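Local coordinates for DegV family protein (Eubacterium eligens, PDB 3FDJ) that is of uncharacterised function but, as a member of the DegV family, probably binds a fatty acid between its two alpha/beta domains, at residues A[50-55]-A[266-271]; A[242-245]-A[249-252]. All blocks are in the same frame, centred on the assembly; numbering follows the deposited sequence.

Contact 1. Residues A[50-55]-A[266-271]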
# COMPACT_ATOMS: atom_id res chain seq x y z
N ILE A 50 4.65 11.38 18.46
CA ILE A 50 3.65 11.17 19.51
C ILE A 50 3.55 9.69 19.85
O ILE A 50 3.57 9.31 21.03
CB ILE A 50 2.27 11.73 19.11
CG1 ILE A 50 2.28 13.26 19.20
CG2 ILE A 50 1.18 11.20 20.01
CD1 ILE A 50 1.05 13.91 18.59
N LEU A 51 3.48 8.85 18.82
CA LEU A 51 3.34 7.41 19.03
C LEU A 51 4.55 6.78 19.70
O LEU A 51 4.39 5.92 20.55
CB LEU A 51 3.03 6.69 17.72
CG LEU A 51 1.66 7.05 17.16
CD1 LEU A 51 1.53 6.58 15.74
CD2 LEU A 51 0.55 6.50 18.03
N GLU A 52 5.75 7.20 19.33
CA GLU A 52 6.97 6.61 19.92
C GLU A 52 7.09 6.82 21.42
O GLU A 52 7.77 6.04 22.09
CB GLU A 52 8.23 7.09 19.19
CG GLU A 52 8.74 6.08 18.17
CD GLU A 52 9.74 6.66 17.19
OE1 GLU A 52 10.16 7.81 17.37
OE2 GLU A 52 10.10 5.95 16.23
N LYS A 53 6.43 7.85 21.95
CA LYS A 53 6.42 8.09 23.40
C LYS A 53 5.02 7.92 24.02
O LYS A 53 4.83 8.22 25.20
CB LYS A 53 7.04 9.46 23.76
CG LYS A 53 6.41 10.67 23.10
CD LYS A 53 6.76 11.98 23.83
CE LYS A 53 8.01 12.67 23.28
NZ LYS A 53 7.77 13.32 21.95
N HIS A 54 4.06 7.42 23.25
CA HIS A 54 2.72 7.17 23.76
C HIS A 54 2.70 5.78 24.35
O HIS A 54 3.10 4.82 23.69
CB HIS A 54 1.70 7.28 22.64
CG HIS A 54 0.30 7.03 23.09
ND1 HIS A 54 -0.41 5.90 22.72
CD2 HIS A 54 -0.52 7.75 23.89
CE1 HIS A 54 -1.61 5.95 23.27
NE2 HIS A 54 -1.70 7.06 23.98
N LYS A 55 2.25 5.66 25.59
CA LYS A 55 2.31 4.38 26.31
C LYS A 55 1.11 3.45 26.07
O LYS A 55 1.23 2.23 26.21
CB LYS A 55 2.53 4.60 27.82
CG LYS A 55 3.90 4.12 28.29
CD LYS A 55 4.37 4.78 29.59
CE LYS A 55 4.97 6.17 29.36
NZ LYS A 55 6.09 6.47 30.30
N ALA A 266 4.12 0.31 9.08
CA ALA A 266 5.51 -0.01 8.72
C ALA A 266 6.53 0.53 9.72
O ALA A 266 7.62 -0.03 9.87
CB ALA A 266 5.84 0.46 7.30
N GLU A 267 6.16 1.62 10.38
CA GLU A 267 6.94 2.30 11.43
C GLU A 267 8.20 2.98 10.92
O GLU A 267 8.64 2.79 9.79
CB GLU A 267 7.21 1.38 12.63
CG GLU A 267 5.91 0.97 13.28
CD GLU A 267 6.06 0.39 14.67
OE1 GLU A 267 6.78 1.01 15.50
OE2 GLU A 267 5.41 -0.65 14.94
N ARG A 268 8.75 3.85 11.77
CA ARG A 268 9.94 4.59 11.40
C ARG A 268 11.02 3.64 10.95
O ARG A 268 11.29 2.61 11.60
CB ARG A 268 10.44 5.41 12.60
CG ARG A 268 11.06 6.69 12.23
CD ARG A 268 11.06 7.63 13.44
NE ARG A 268 10.45 8.92 13.11
CZ ARG A 268 9.90 9.76 13.98
NH1 ARG A 268 9.84 9.46 15.28
NH2 ARG A 268 9.40 10.91 13.55
N GLY A 269 11.63 3.97 9.81
CA GLY A 269 12.71 3.19 9.23
C GLY A 269 12.23 2.23 8.17
O GLY A 269 13.02 1.68 7.40
N GLY A 270 10.93 1.98 8.12
CA GLY A 270 10.39 0.93 7.28
C GLY A 270 10.44 1.24 5.79
O GLY A 270 10.39 2.42 5.36
N ILE A 271 10.55 0.16 5.01
CA ILE A 271 10.53 0.20 3.55
C ILE A 271 9.46 -0.77 3.05
O ILE A 271 9.29 -1.85 3.61
CB ILE A 271 11.89 -0.25 2.98
CG1 ILE A 271 13.00 0.75 3.34
CG2 ILE A 271 11.80 -0.48 1.46
CD1 ILE A 271 12.86 2.08 2.67
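Arg268 reaches from the loop between helix 260-266 and strand 271-276 to Glu52 of helix 44-52, joining the two alpha/beta domains at the surface. From its CB, which lies 3.7 Å from Glu52 OE2, the arginine chain passes across the glutamate at about a right angle; CG stays farther from that oxygen, and CD comes to 3.4 Å from Glu52 OE2. A bend at chi3 (-127°) then swings the guanidinium off the line of the aliphatic part. NE turns back to its own domain, forming a salt bridge with Glu232, while CZ follows behind NH1, 3.9 Å from Glu52 OE1. NH1 itself meets Glu52 OE1 at 2.7 Å, with the oxygen at the guanidinium edge and in its plane. The N-H...O angle of 130° makes this hydrogen bond weak. Glu52 OE2 stays 3.6 Å from Arg268 NH1, so one oxygen makes the bridge, and the two planes are 54° apart. NH1 also pairs with Asp49. Behind the arginine, a type II turn from Glu267 to Gly270 puts Gly269 at its third position, where the positive phi would jam a CB against the carbonyl O of Arg268. A leucine in place of Arg268 would probably leave Glu52, Asp49 and Glu232 without their shared cation. One guanidinium thus serves two acids of helix 44-52 and a third beyond it, and is likely to offset their gathered negative charge.

Contact 2. Residues A[242-245]-A[249-252]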
# COMPACT_ATOMS: atom_id res chain seq x y z
N ASP A 242 19.02 1.93 -6.31
CA ASP A 242 20.31 1.85 -7.02
C ASP A 242 20.71 0.39 -7.30
O ASP A 242 21.21 0.07 -8.39
CB ASP A 242 21.43 2.50 -6.19
CG ASP A 242 21.44 4.03 -6.30
OD1 ASP A 242 20.80 4.59 -7.22
OD2 ASP A 242 22.10 4.67 -5.46
N MSE A 243 20.53 -0.47 -6.30
CA MSE A 243 20.85 -1.88 -6.44
C MSE A 243 20.04 -2.50 -7.58
O MSE A 243 20.59 -3.24 -8.41
CB MSE A 243 20.56 -2.62 -5.13
CG MSE A 243 20.82 -4.10 -5.19
SE MSE A 243 19.33 -5.20 -5.85
CE MSE A 243 18.10 -5.19 -4.33
N ILE A 244 18.74 -2.20 -7.62
CA ILE A 244 17.86 -2.81 -8.60
C ILE A 244 18.16 -2.30 -10.01
O ILE A 244 18.20 -3.08 -10.96
CB ILE A 244 16.39 -2.61 -8.20
CG1 ILE A 244 16.09 -3.47 -6.96
CG2 ILE A 244 15.47 -3.00 -9.34
CD1 ILE A 244 14.78 -3.17 -6.29
N LYS A 245 18.45 -1.01 -10.15
CA LYS A 245 18.85 -0.46 -11.45
C LYS A 245 20.09 -1.14 -11.98
O LYS A 245 20.14 -1.49 -13.16
CB LYS A 245 19.11 1.05 -11.35
CG LYS A 245 17.85 1.86 -11.23
CD LYS A 245 18.11 3.34 -11.38
CE LYS A 245 18.07 4.06 -10.05
NZ LYS A 245 18.14 5.54 -10.28
N GLY A 249 18.68 -3.47 -14.67
CA GLY A 249 18.55 -2.51 -15.76
C GLY A 249 17.25 -1.73 -15.73
O GLY A 249 16.88 -1.11 -16.71
N THR A 250 16.57 -1.74 -14.59
CA THR A 250 15.30 -1.04 -14.43
C THR A 250 15.43 0.44 -14.75
O THR A 250 16.38 1.07 -14.31
CB THR A 250 14.83 -1.17 -12.99
OG1 THR A 250 14.95 -2.55 -12.59
CG2 THR A 250 13.39 -0.67 -12.82
N THR A 251 14.48 0.98 -15.50
CA THR A 251 14.40 2.42 -15.75
C THR A 251 13.14 3.03 -15.14
O THR A 251 13.10 4.24 -14.91
CB THR A 251 14.45 2.75 -17.24
OG1 THR A 251 13.40 2.05 -17.91
CG2 THR A 251 15.81 2.36 -17.84
N ASP A 252 12.10 2.23 -14.89
CA ASP A 252 10.85 2.77 -14.35
C ASP A 252 10.76 2.56 -12.84
O ASP A 252 10.16 1.60 -12.37
CB ASP A 252 9.65 2.15 -15.07
CG ASP A 252 8.34 2.85 -14.73
OD1 ASP A 252 8.33 3.77 -13.88
OD2 ASP A 252 7.33 2.49 -15.35
O HOH W 1 19.06 0.96 -15.02
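Gly249 and Thr250 fold back against Ile244 and Lys245 where helix 234-248 ends, within a beta-alpha-beta crossover that carries the chain from strand 226-230 to the parallel edge strand 253-257. Gly249 is the first residue beyond the helix and adopts the left-handed conformation, which costs glycine little because it has no CB to strain. Its N donates to Lys245 O at 2.9 Å, continuing the i to i-4 pattern of the helix by one residue. The bond is bent, at 134° at the hydrogen, and the donor sits above the carbonyl plane, 42° out of it.

Thr250 is buried, and its CB points back to the helix. With chi1 at -47°, OG1 stands beside the backbone N and comes within 3.3 Å of Ile244 CG2. The two side chains cross at a slant, with the methyl group of the isoleucine against the hydroxyl. Threonine suits the place because the same hydroxyl hydrogen-bonds to Tyr221 OH and so has a polar partner despite its burial. An aliphatic side chain suits Ile244 because it is buried between Thr250 and Leu216 of helix 205-219. On the exposed side, Lys245 CG rests 3.5 Å from Thr250 O before the rest of the lysine chain leads away. That carbonyl oxygen, Thr250 O, also accepts a hydrogen bond from a water at 2.8 Å, and the same water donates to Lys245 O at the longer distance of 3.3 Å.

At Thr251 the CB points away from the helix. Asp252 then leads into strand 253-257: its backbone bonds to Leu226, and its carboxylate forms a salt bridge through OD1 with Arg227 NH2.

How the contacts relate
Both contacts belong to one family unit, and contact 2 falls between the two segments of contact 1 in sequence. Their centres are 29 Å apart and their nearest atoms about 9 Å, so they do not touch. Helix 234-248 connects them: Glu232, a partner of contact 1, lies just before its start, Ile271 packs on its Leu236, Ala237 and Ile240, and contact 2 closes its other end. Contact 1 bridges the domains, whereas contact 2 stays inside the second. The side chain of Arg268 is about 10 Å from the bound sodium ion, whose site includes Lys160, Ala179 and Ile184, too far for direct coordination.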